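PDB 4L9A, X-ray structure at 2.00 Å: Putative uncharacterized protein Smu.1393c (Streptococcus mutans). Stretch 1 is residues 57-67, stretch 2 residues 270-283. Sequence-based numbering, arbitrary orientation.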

ATOM      1  N   ASP A  57      -0.802  -3.914  10.616  1.00 26.61           N
ATOM      2  CA  ASP A  57      -2.057  -4.629  10.848  1.00 26.45           C
ATOM      3  C   ASP A  57      -2.683  -4.993   9.499  1.00 27.59           C
ATOM      4  O   ASP A  57      -3.160  -6.120   9.279  1.00 25.71           O
ATOM      5  CB  ASP A  57      -3.052  -3.733  11.592  1.00 30.79           C
ATOM      6  CG  ASP A  57      -2.605  -3.383  13.009  1.00 31.71           C
ATOM      7  OD1 ASP A  57      -1.833  -4.160  13.592  1.00 24.57           O
ATOM      8  OD2 ASP A  57      -3.042  -2.332  13.543  1.00 27.62           O
ATOM      9  N   ASN A  58      -2.702  -4.002   8.615  1.00 24.09           N
ATOM     10  CA  ASN A  58      -3.298  -4.125   7.288  1.00 17.91           C
ATOM     11  C   ASN A  58      -2.688  -5.304   6.519  1.00 26.25           C
ATOM     12  O   ASN A  58      -3.399  -6.071   5.872  1.00 25.76           O
ATOM     13  CB  ASN A  58      -3.086  -2.793   6.534  1.00 17.80           C
ATOM     14  CG  ASN A  58      -3.890  -2.694   5.232  1.00 23.15           C
ATOM     15  OD1 ASN A  58      -4.868  -3.405   5.032  1.00 20.61           O
ATOM     16  ND2 ASN A  58      -3.475  -1.785   4.349  1.00 23.69           N
ATOM     17  N   PHE A  59      -1.370  -5.468   6.640  1.00 25.00           N
ATOM     18  CA  PHE A  59      -0.629  -6.470   5.883  1.00 22.93           C
ATOM     19  C   PHE A  59      -0.231  -7.695   6.709  1.00 28.02           C
ATOM     20  O   PHE A  59       0.660  -8.447   6.317  1.00 31.99           O
ATOM     21  CB  PHE A  59       0.616  -5.829   5.262  1.00 22.33           C
ATOM     22  CG  PHE A  59       0.322  -4.985   4.049  1.00 23.02           C
ATOM     23  CD1 PHE A  59       0.193  -5.578   2.794  1.00 24.22           C
ATOM     24  CD2 PHE A  59       0.189  -3.608   4.156  1.00 24.71           C
ATOM     25  CE1 PHE A  59      -0.087  -4.803   1.662  1.00 20.63           C
ATOM     26  CE2 PHE A  59      -0.087  -2.823   3.029  1.00 26.45           C
ATOM     27  CZ  PHE A  59      -0.225  -3.423   1.786  1.00 24.41           C
ATOM     28  N   ALA A  60      -0.899  -7.903   7.838  1.00 25.69           N
ATOM     29  CA  ALA A  60      -0.518  -8.970   8.766  1.00 31.35           C
ATOM     30  C   ALA A  60      -0.417 -10.349   8.117  1.00 33.40           C
ATOM     31  O   ALA A  60       0.513 -11.117   8.400  1.00 31.84           O
ATOM     32  CB  ALA A  60      -1.483  -9.009   9.962  1.00 31.40           C
ATOM     33  N   ASN A  61      -1.374 -10.663   7.250  1.00 31.36           N
ATOM     34  CA  ASN A  61      -1.409 -11.959   6.576  1.00 35.70           C
ATOM     35  C   ASN A  61      -0.249 -12.195   5.601  1.00 35.57           C
ATOM     36  O   ASN A  61       0.048 -13.337   5.251  1.00 39.40           O
ATOM     37  CB  ASN A  61      -2.749 -12.161   5.858  1.00 29.30           C
ATOM     38  CG  ASN A  61      -3.907 -12.377   6.823  1.00 38.66           C
ATOM     39  OD1 ASN A  61      -3.704 -12.697   8.001  1.00 35.97           O
ATOM     40  ND2 ASN A  61      -5.132 -12.213   6.326  1.00 34.69           N
ATOM     41  N   ILE A  62       0.396 -11.124   5.145  1.00 24.59           N
ATOM     42  CA  ILE A  62       1.616 -11.290   4.350  1.00 25.63           C
ATOM     43  C   ILE A  62       2.859 -11.314   5.257  1.00 27.16           C
ATOM     44  O   ILE A  62       3.723 -12.198   5.149  1.00 28.01           O
ATOM     45  CB  ILE A  62       1.755 -10.196   3.273  1.00 26.62           C
ATOM     46  CG1 ILE A  62       0.633 -10.343   2.225  1.00 25.10           C
ATOM     47  CG2 ILE A  62       3.125 -10.304   2.604  1.00 28.69           C
ATOM     48  CD1 ILE A  62       0.582  -9.215   1.183  1.00 26.24           C
ATOM     49  N   ILE A  63       2.928 -10.342   6.159  1.00 31.02           N
ATOM     50  CA  ILE A  63       4.051 -10.229   7.095  1.00 32.45           C
ATOM     51  C   ILE A  63       4.269 -11.525   7.859  1.00 33.83           C
ATOM     52  O   ILE A  63       5.380 -12.055   7.884  1.00 37.84           O
ATOM     53  CB  ILE A  63       3.860  -9.026   8.054  1.00 24.13           C
ATOM     54  CG1 ILE A  63       3.979  -7.725   7.256  1.00 25.21           C
ATOM     55  CG2 ILE A  63       4.926  -9.026   9.172  1.00 27.57           C
ATOM     56  CD1 ILE A  63       3.340  -6.516   7.920  1.00 24.40           C
ATOM     57  N   ASP A  64       3.209 -12.052   8.459  1.00 29.75           N
ATOM     58  CA  ASP A  64       3.328 -13.286   9.230  1.00 34.20           C
ATOM     59  C   ASP A  64       3.890 -14.450   8.427  1.00 40.35           C
ATOM     60  O   ASP A  64       4.449 -15.379   9.003  1.00 40.84           O
ATOM     61  CB  ASP A  64       1.983 -13.694   9.823  1.00 41.57           C
ATOM     62  CG  ASP A  64       1.519 -12.748  10.906  1.00 47.45           C
ATOM     63  OD1 ASP A  64       2.348 -11.937  11.372  1.00 43.96           O
ATOM     64  OD2 ASP A  64       0.329 -12.811  11.281  1.00 47.68           O
ATOM     65  N   LYS A  65       3.740 -14.410   7.106  1.00 36.51           N
ATOM     66  CA  LYS A  65       4.175 -15.532   6.272  1.00 41.69           C
ATOM     67  C   LYS A  65       5.600 -15.407   5.708  1.00 45.98           C
ATOM     68  O   LYS A  65       6.123 -16.355   5.125  1.00 42.08           O
ATOM     69  CB  LYS A  65       3.180 -15.767   5.134  1.00 41.27           C
ATOM     70  CG  LYS A  65       1.788 -16.202   5.573  1.00 45.10           C
ATOM     71  CD  LYS A  65       0.938 -16.564   4.350  1.00 51.30           C
ATOM     72  CE  LYS A  65      -0.479 -16.950   4.732  1.00 52.55           C
ATOM     73  NZ  LYS A  65      -1.173 -15.843   5.436  1.00 58.06           N
ATOM     74  N   LEU A  66       6.226 -14.244   5.859  1.00 43.62           N
ATOM     75  CA  LEU A  66       7.584 -14.067   5.354  1.00 45.38           C
ATOM     76  C   LEU A  66       8.590 -14.712   6.316  1.00 52.47           C
ATOM     77  O   LEU A  66       8.361 -14.738   7.524  1.00 55.29           O
ATOM     78  CB  LEU A  66       7.897 -12.581   5.136  1.00 42.09           C
ATOM     79  CG  LEU A  66       7.167 -11.880   3.980  1.00 38.79           C
ATOM     80  CD1 LEU A  66       7.319 -10.360   4.042  1.00 34.85           C
ATOM     81  CD2 LEU A  66       7.654 -12.414   2.637  1.00 41.99           C
ATOM     82  N   PRO A  67       9.699 -15.250   5.777  1.00 56.65           N
ATOM     83  CA  PRO A  67      10.743 -15.873   6.602  1.00 56.50           C
ATOM     84  C   PRO A  67      11.342 -14.845   7.549  1.00 60.42           C
ATOM     85  O   PRO A  67      11.516 -13.690   7.156  1.00 56.30           O
ATOM     86  CB  PRO A  67      11.803 -16.292   5.579  1.00 57.99           C
ATOM     87  CG  PRO A  67      11.122 -16.265   4.257  1.00 61.02           C
ATOM     88  CD  PRO A  67      10.071 -15.205   4.356  1.00 55.67           C
ATOM     89  N   LEU A 270      -6.901  -7.729  -1.744  1.00 23.94           N
ATOM     90  CA  LEU A 270      -6.259  -9.003  -2.051  1.00 29.10           C
ATOM     91  C   LEU A 270      -5.160  -9.319  -1.044  1.00 30.03           C
ATOM     92  O   LEU A 270      -4.860 -10.484  -0.790  1.00 22.63           O
ATOM     93  CB  LEU A 270      -5.715  -8.994  -3.488  1.00 20.53           C
ATOM     94  CG  LEU A 270      -6.794  -8.696  -4.531  1.00 24.09           C
ATOM     95  CD1 LEU A 270      -6.225  -8.761  -5.969  1.00 25.74           C
ATOM     96  CD2 LEU A 270      -7.977  -9.655  -4.374  1.00 27.65           C
ATOM     97  N   HIS A 271      -4.568  -8.278  -0.465  1.00 24.58           N
ATOM     98  CA  HIS A 271      -3.553  -8.475   0.574  1.00 29.72           C
ATOM     99  C   HIS A 271      -4.129  -9.065   1.855  1.00 23.74           C
ATOM    100  O   HIS A 271      -3.382  -9.549   2.699  1.00 26.52           O
ATOM    101  CB  HIS A 271      -2.815  -7.178   0.895  1.00 25.70           C
ATOM    102  CG  HIS A 271      -3.709  -6.084   1.378  1.00 24.85           C
ATOM    103  ND1 HIS A 271      -4.734  -5.575   0.614  1.00 26.21           N
ATOM    104  CD2 HIS A 271      -3.730  -5.399   2.547  1.00 21.72           C
ATOM    105  CE1 HIS A 271      -5.352  -4.621   1.290  1.00 28.62           C
ATOM    106  NE2 HIS A 271      -4.763  -4.496   2.466  1.00 26.64           N
ATOM    107  N   TRP A 272      -5.449  -9.033   1.995  1.00 23.33           N
ATOM    108  CA  TRP A 272      -6.109  -9.733   3.092  1.00 21.42           C
ATOM    109  C   TRP A 272      -6.424 -11.191   2.776  1.00 26.89           C
ATOM    110  O   TRP A 272      -6.260 -12.067   3.629  1.00 29.88           O
ATOM    111  CB  TRP A 272      -7.429  -9.052   3.436  1.00 25.44           C
ATOM    112  CG  TRP A 272      -7.283  -7.699   4.055  1.00 26.46           C
ATOM    113  CD1 TRP A 272      -6.119  -7.056   4.380  1.00 19.42           C
ATOM    114  CD2 TRP A 272      -8.351  -6.817   4.423  1.00 28.03           C
ATOM    115  NE1 TRP A 272      -6.401  -5.823   4.924  1.00 25.10           N
ATOM    116  CE2 TRP A 272      -7.761  -5.653   4.962  1.00 23.57           C
ATOM    117  CE3 TRP A 272      -9.751  -6.900   4.343  1.00 26.66           C
ATOM    118  CZ2 TRP A 272      -8.525  -4.580   5.439  1.00 22.58           C
ATOM    119  CZ3 TRP A 272     -10.506  -5.837   4.820  1.00 29.99           C
ATOM    120  CH2 TRP A 272      -9.888  -4.687   5.351  1.00 22.73           C
ATOM    121  N   SER A 273      -6.906 -11.441   1.558  1.00 30.07           N
ATOM    122  CA  SER A 273      -7.552 -12.714   1.228  1.00 38.04           C
ATOM    123  C   SER A 273      -6.742 -13.663   0.331  1.00 40.06           C
ATOM    124  O   SER A 273      -7.053 -14.857   0.237  1.00 38.08           O
ATOM    125  CB  SER A 273      -8.902 -12.439   0.547  1.00 34.59           C
ATOM    126  OG  SER A 273      -8.710 -11.680  -0.639  1.00 28.79           O
ATOM    127  N   GLU A 274      -5.726 -13.150  -0.354  1.00 33.24           N
ATOM    128  CA  GLU A 274      -5.038 -13.980  -1.344  1.00 26.55           C
ATOM    129  C   GLU A 274      -3.563 -14.212  -1.016  1.00 25.64           C
ATOM    130  O   GLU A 274      -2.733 -14.340  -1.922  1.00 31.38           O
ATOM    131  CB  GLU A 274      -5.202 -13.374  -2.744  1.00 25.46           C
ATOM    132  CG  GLU A 274      -6.658 -13.214  -3.190  1.00 28.75           C
ATOM    133  CD  GLU A 274      -7.412 -14.531  -3.234  1.00 42.47           C
ATOM    134  OE1 GLU A 274      -6.794 -15.568  -3.556  1.00 45.82           O
ATOM    135  OE2 GLU A 274      -8.626 -14.533  -2.935  1.00 55.36           O
ATOM    136  N   THR A 275      -3.240 -14.303   0.276  1.00 29.02           N
ATOM    137  CA  THR A 275      -1.838 -14.278   0.703  1.00 29.18           C
ATOM    138  C   THR A 275      -1.082 -15.584   0.446  1.00 31.75           C
ATOM    139  O   THR A 275       0.142 -15.587   0.332  1.00 39.04           O
ATOM    140  CB  THR A 275      -1.677 -13.803   2.181  1.00 28.73           C
ATOM    141  OG1 THR A 275      -2.337 -14.717   3.065  1.00 30.31           O
ATOM    142  CG2 THR A 275      -2.276 -12.443   2.349  1.00 24.92           C
ATOM    143  N   ASN A 276      -1.805 -16.693   0.340  1.00 37.00           N
ATOM    144  CA  ASN A 276      -1.170 -17.950  -0.039  1.00 39.87           C
ATOM    145  C   ASN A 276      -0.600 -17.853  -1.444  1.00 39.41           C
ATOM    146  O   ASN A 276       0.536 -18.259  -1.697  1.00 43.10           O
ATOM    147  CB  ASN A 276      -2.149 -19.123   0.058  1.00 51.39           C
ATOM    148  CG  ASN A 276      -2.396 -19.554   1.494  1.00 61.80           C
ATOM    149  OD1 ASN A 276      -1.495 -19.501   2.336  1.00 64.13           O
ATOM    150  ND2 ASN A 276      -3.621 -19.977   1.783  1.00 65.22           N
ATOM    151  N   SER A 277      -1.400 -17.306  -2.355  1.00 31.30           N
ATOM    152  CA  SER A 277      -0.964 -17.090  -3.723  1.00 35.33           C
ATOM    153  C   SER A 277       0.142 -16.045  -3.796  1.00 34.04           C
ATOM    154  O   SER A 277       1.133 -16.223  -4.513  1.00 32.67           O
ATOM    155  CB  SER A 277      -2.145 -16.670  -4.597  1.00 41.41           C
ATOM    156  OG  SER A 277      -1.723 -16.414  -5.924  1.00 50.44           O
ATOM    157  N   ILE A 278      -0.024 -14.956  -3.052  1.00 31.39           N
ATOM    158  CA  ILE A 278       0.981 -13.900  -3.028  1.00 30.04           C
ATOM    159  C   ILE A 278       2.330 -14.445  -2.570  1.00 32.55           C
ATOM    160  O   ILE A 278       3.356 -14.220  -3.217  1.00 36.26           O
ATOM    161  CB  ILE A 278       0.530 -12.715  -2.138  1.00 27.30           C
ATOM    162  CG1 ILE A 278      -0.741 -12.088  -2.727  1.00 28.15           C
ATOM    163  CG2 ILE A 278       1.655 -11.683  -1.996  1.00 24.47           C
ATOM    164  CD1 ILE A 278      -1.473 -11.142  -1.754  1.00 28.91           C
ATOM    165  N   LEU A 279       2.325 -15.185  -1.467  1.00 33.78           N
ATOM    166  CA  LEU A 279       3.564 -15.751  -0.944  1.00 36.69           C
ATOM    167  C   LEU A 279       4.220 -16.707  -1.933  1.00 37.90           C
ATOM    168  O   LEU A 279       5.440 -16.728  -2.097  1.00 37.70           O
ATOM    169  CB  LEU A 279       3.312 -16.451   0.394  1.00 40.22           C
ATOM    170  CG  LEU A 279       3.571 -15.573   1.621  1.00 43.79           C
ATOM    171  CD1 LEU A 279       5.059 -15.273   1.754  1.00 43.50           C
ATOM    172  CD2 LEU A 279       2.766 -14.281   1.566  1.00 35.60           C
ATOM    173  N   GLU A 280       3.402 -17.512  -2.590  1.00 35.14           N
ATOM    174  CA  GLU A 280       3.896 -18.438  -3.601  1.00 35.96           C
ATOM    175  C   GLU A 280       4.673 -17.681  -4.700  1.00 36.39           C
ATOM    176  O   GLU A 280       5.802 -18.039  -5.040  1.00 38.35           O
ATOM    177  CB  GLU A 280       2.709 -19.201  -4.196  1.00 37.25           C
ATOM    178  CG  GLU A 280       3.045 -20.455  -4.948  1.00 60.50           C
ATOM    179  CD  GLU A 280       1.790 -21.190  -5.381  1.00 79.44           C
ATOM    180  OE1 GLU A 280       0.769 -21.099  -4.660  1.00 80.50           O
ATOM    181  OE2 GLU A 280       1.821 -21.842  -6.446  1.00 89.27           O
ATOM    182  N   LYS A 281       4.074 -16.625  -5.244  1.00 34.00           N
ATOM    183  CA  LYS A 281       4.755 -15.794  -6.245  1.00 30.33           C
ATOM    184  C   LYS A 281       5.983 -15.081  -5.682  1.00 35.98           C
ATOM    185  O   LYS A 281       7.002 -14.956  -6.354  1.00 32.60           O
ATOM    186  CB  LYS A 281       3.798 -14.753  -6.820  1.00 33.01           C
ATOM    187  CG  LYS A 281       2.545 -15.357  -7.418  1.00 41.81           C
ATOM    188  CD  LYS A 281       2.887 -16.512  -8.321  1.00 54.34           C
ATOM    189  CE  LYS A 281       1.651 -17.335  -8.641  1.00 51.72           C
ATOM    190  NZ  LYS A 281       2.040 -18.610  -9.291  1.00 42.52           N
ATOM    191  N   VAL A 282       5.890 -14.616  -4.442  1.00 33.98           N
ATOM    192  CA  VAL A 282       7.008 -13.916  -3.823  1.00 34.65           C
ATOM    193  C   VAL A 282       8.211 -14.839  -3.658  1.00 41.08           C
ATOM    194  O   VAL A 282       9.333 -14.479  -4.000  1.00 39.83           O
ATOM    195  CB  VAL A 282       6.628 -13.322  -2.459  1.00 37.17           C
ATOM    196  CG1 VAL A 282       7.864 -13.156  -1.594  1.00 39.66           C
ATOM    197  CG2 VAL A 282       5.925 -11.989  -2.644  1.00 33.76           C
ATOM    198  N   GLU A 283       7.965 -16.030  -3.130  1.00 44.46           N
ATOM    199  CA  GLU A 283       9.023 -17.010  -2.930  1.00 57.43           C
ATOM    200  C   GLU A 283       9.699 -17.339  -4.255  1.00 56.77           C
ATOM    201  O   GLU A 283      10.918 -17.439  -4.332  1.00 65.39           O
ATOM    202  CB  GLU A 283       8.458 -18.278  -2.291  1.00 67.91           C
ATOM    203  CG  GLU A 283       8.211 -18.152  -0.798  1.00 80.49           C
ATOM    204  CD  GLU A 283       7.188 -19.145  -0.284  1.00 91.17           C
ATOM    205  OE1 GLU A 283       6.723 -19.988  -1.078  1.00 96.77           O
ATOM    206  OE2 GLU A 283       6.849 -19.083   0.916  1.00 90.02           O
TER
HETATM  207  O   HOH W   1      -2.910  -8.944   5.428  1.00 25.32           O

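Two helical segments more than 200 residues apart in one chain pack through a mixed contact, a polar cluster around Asn58 and Asn61 at one end grading into an apolar patch around Ile62 and Leu279 at the other, with 637 Å² buried in total. In the backbone register, Phe59 lies nearest His271, Asn61 nearest Trp272 and Ile62 nearest Thr275, with CA atoms 5.8 to 6.4 Å apart. At the polar end, one carbonyl oxygen serves two rings. Asn58 OD1 accepts hydrogen bonds from His271 NE2 at 2.8 Å and from Trp272 NE1 at 2.9 Å, meeting each ring at its edge, near the ring plane, where the N-H groups point. Asparagine suits this buried site because its amide oxygen can take two donors while its ND2 is satisfied elsewhere in the structure. The CA-to-CB bond of Trp272 points away from stretch 1, yet its m rotamer brings the indole nitrogen back to the contact; the CA-to-CB bond of His271 points toward stretch 1, and the residue adopts the p rotamer.

Beside this cluster, Phe59 packs against His271. Its ring lies oblique to that of His271, with centroids 4.8 Å apart and planes at 41°, and His271 CD2 sits over one face of the phenyl ring; Phe59 CE1 also approaches His271 CB at 3.7 Å. Phe59 stands where one helix of stretch 1 ends and the next begins, and the break is bridged by water 1. This water donates to Asn58 O at 2.9 Å and to His271 O at 2.8 Å and accepts from Asn61 N at 2.9 Å, so it satisfies backbone groups from both stretches at once. Asn61, whose CA-to-CB bond points toward stretch 2, adds a direct link to the backbone: Asn61 ND2 donates to Trp272 O at 2.9 Å, an oxygen that accepts no backbone hydrogen bond from within stretch 2.

Ile62 is the hub of the apolar part. Its side chain fits as a knob into a hole formed by His271, Thr275, Ile278 and Leu279, with Ile62 CG1 3.6 Å from Thr275 CG2 and Ile62 CD1 4.1 Å from Ile278 CD1. Thr275 is well matched to the boundary: its methyl packs against Ile62, while its hydroxyl oxygen accepts a hydrogen bond from Lys65, NZ to OG1 at 2.9 Å. Lys65 NZ also donates to Asn61 O at 2.8 Å, so the ammonium group ties the backbone of its own stretch to a side chain of the other. The aliphatic part of the same lysine covers Leu279, CB to CG at 3.5 Å, and an exposed residue thereby shields a buried one. Leu279 also meets Ile62, CD2 to CG2 at 4.1 Å. Beyond it, Leu66 extends the apolar surface from the type I turn of Ile63 to Leu66: Leu66 CD2 lies 4.0 Å from Leu279 CD1 and 4.3 Å from Val282 CG1.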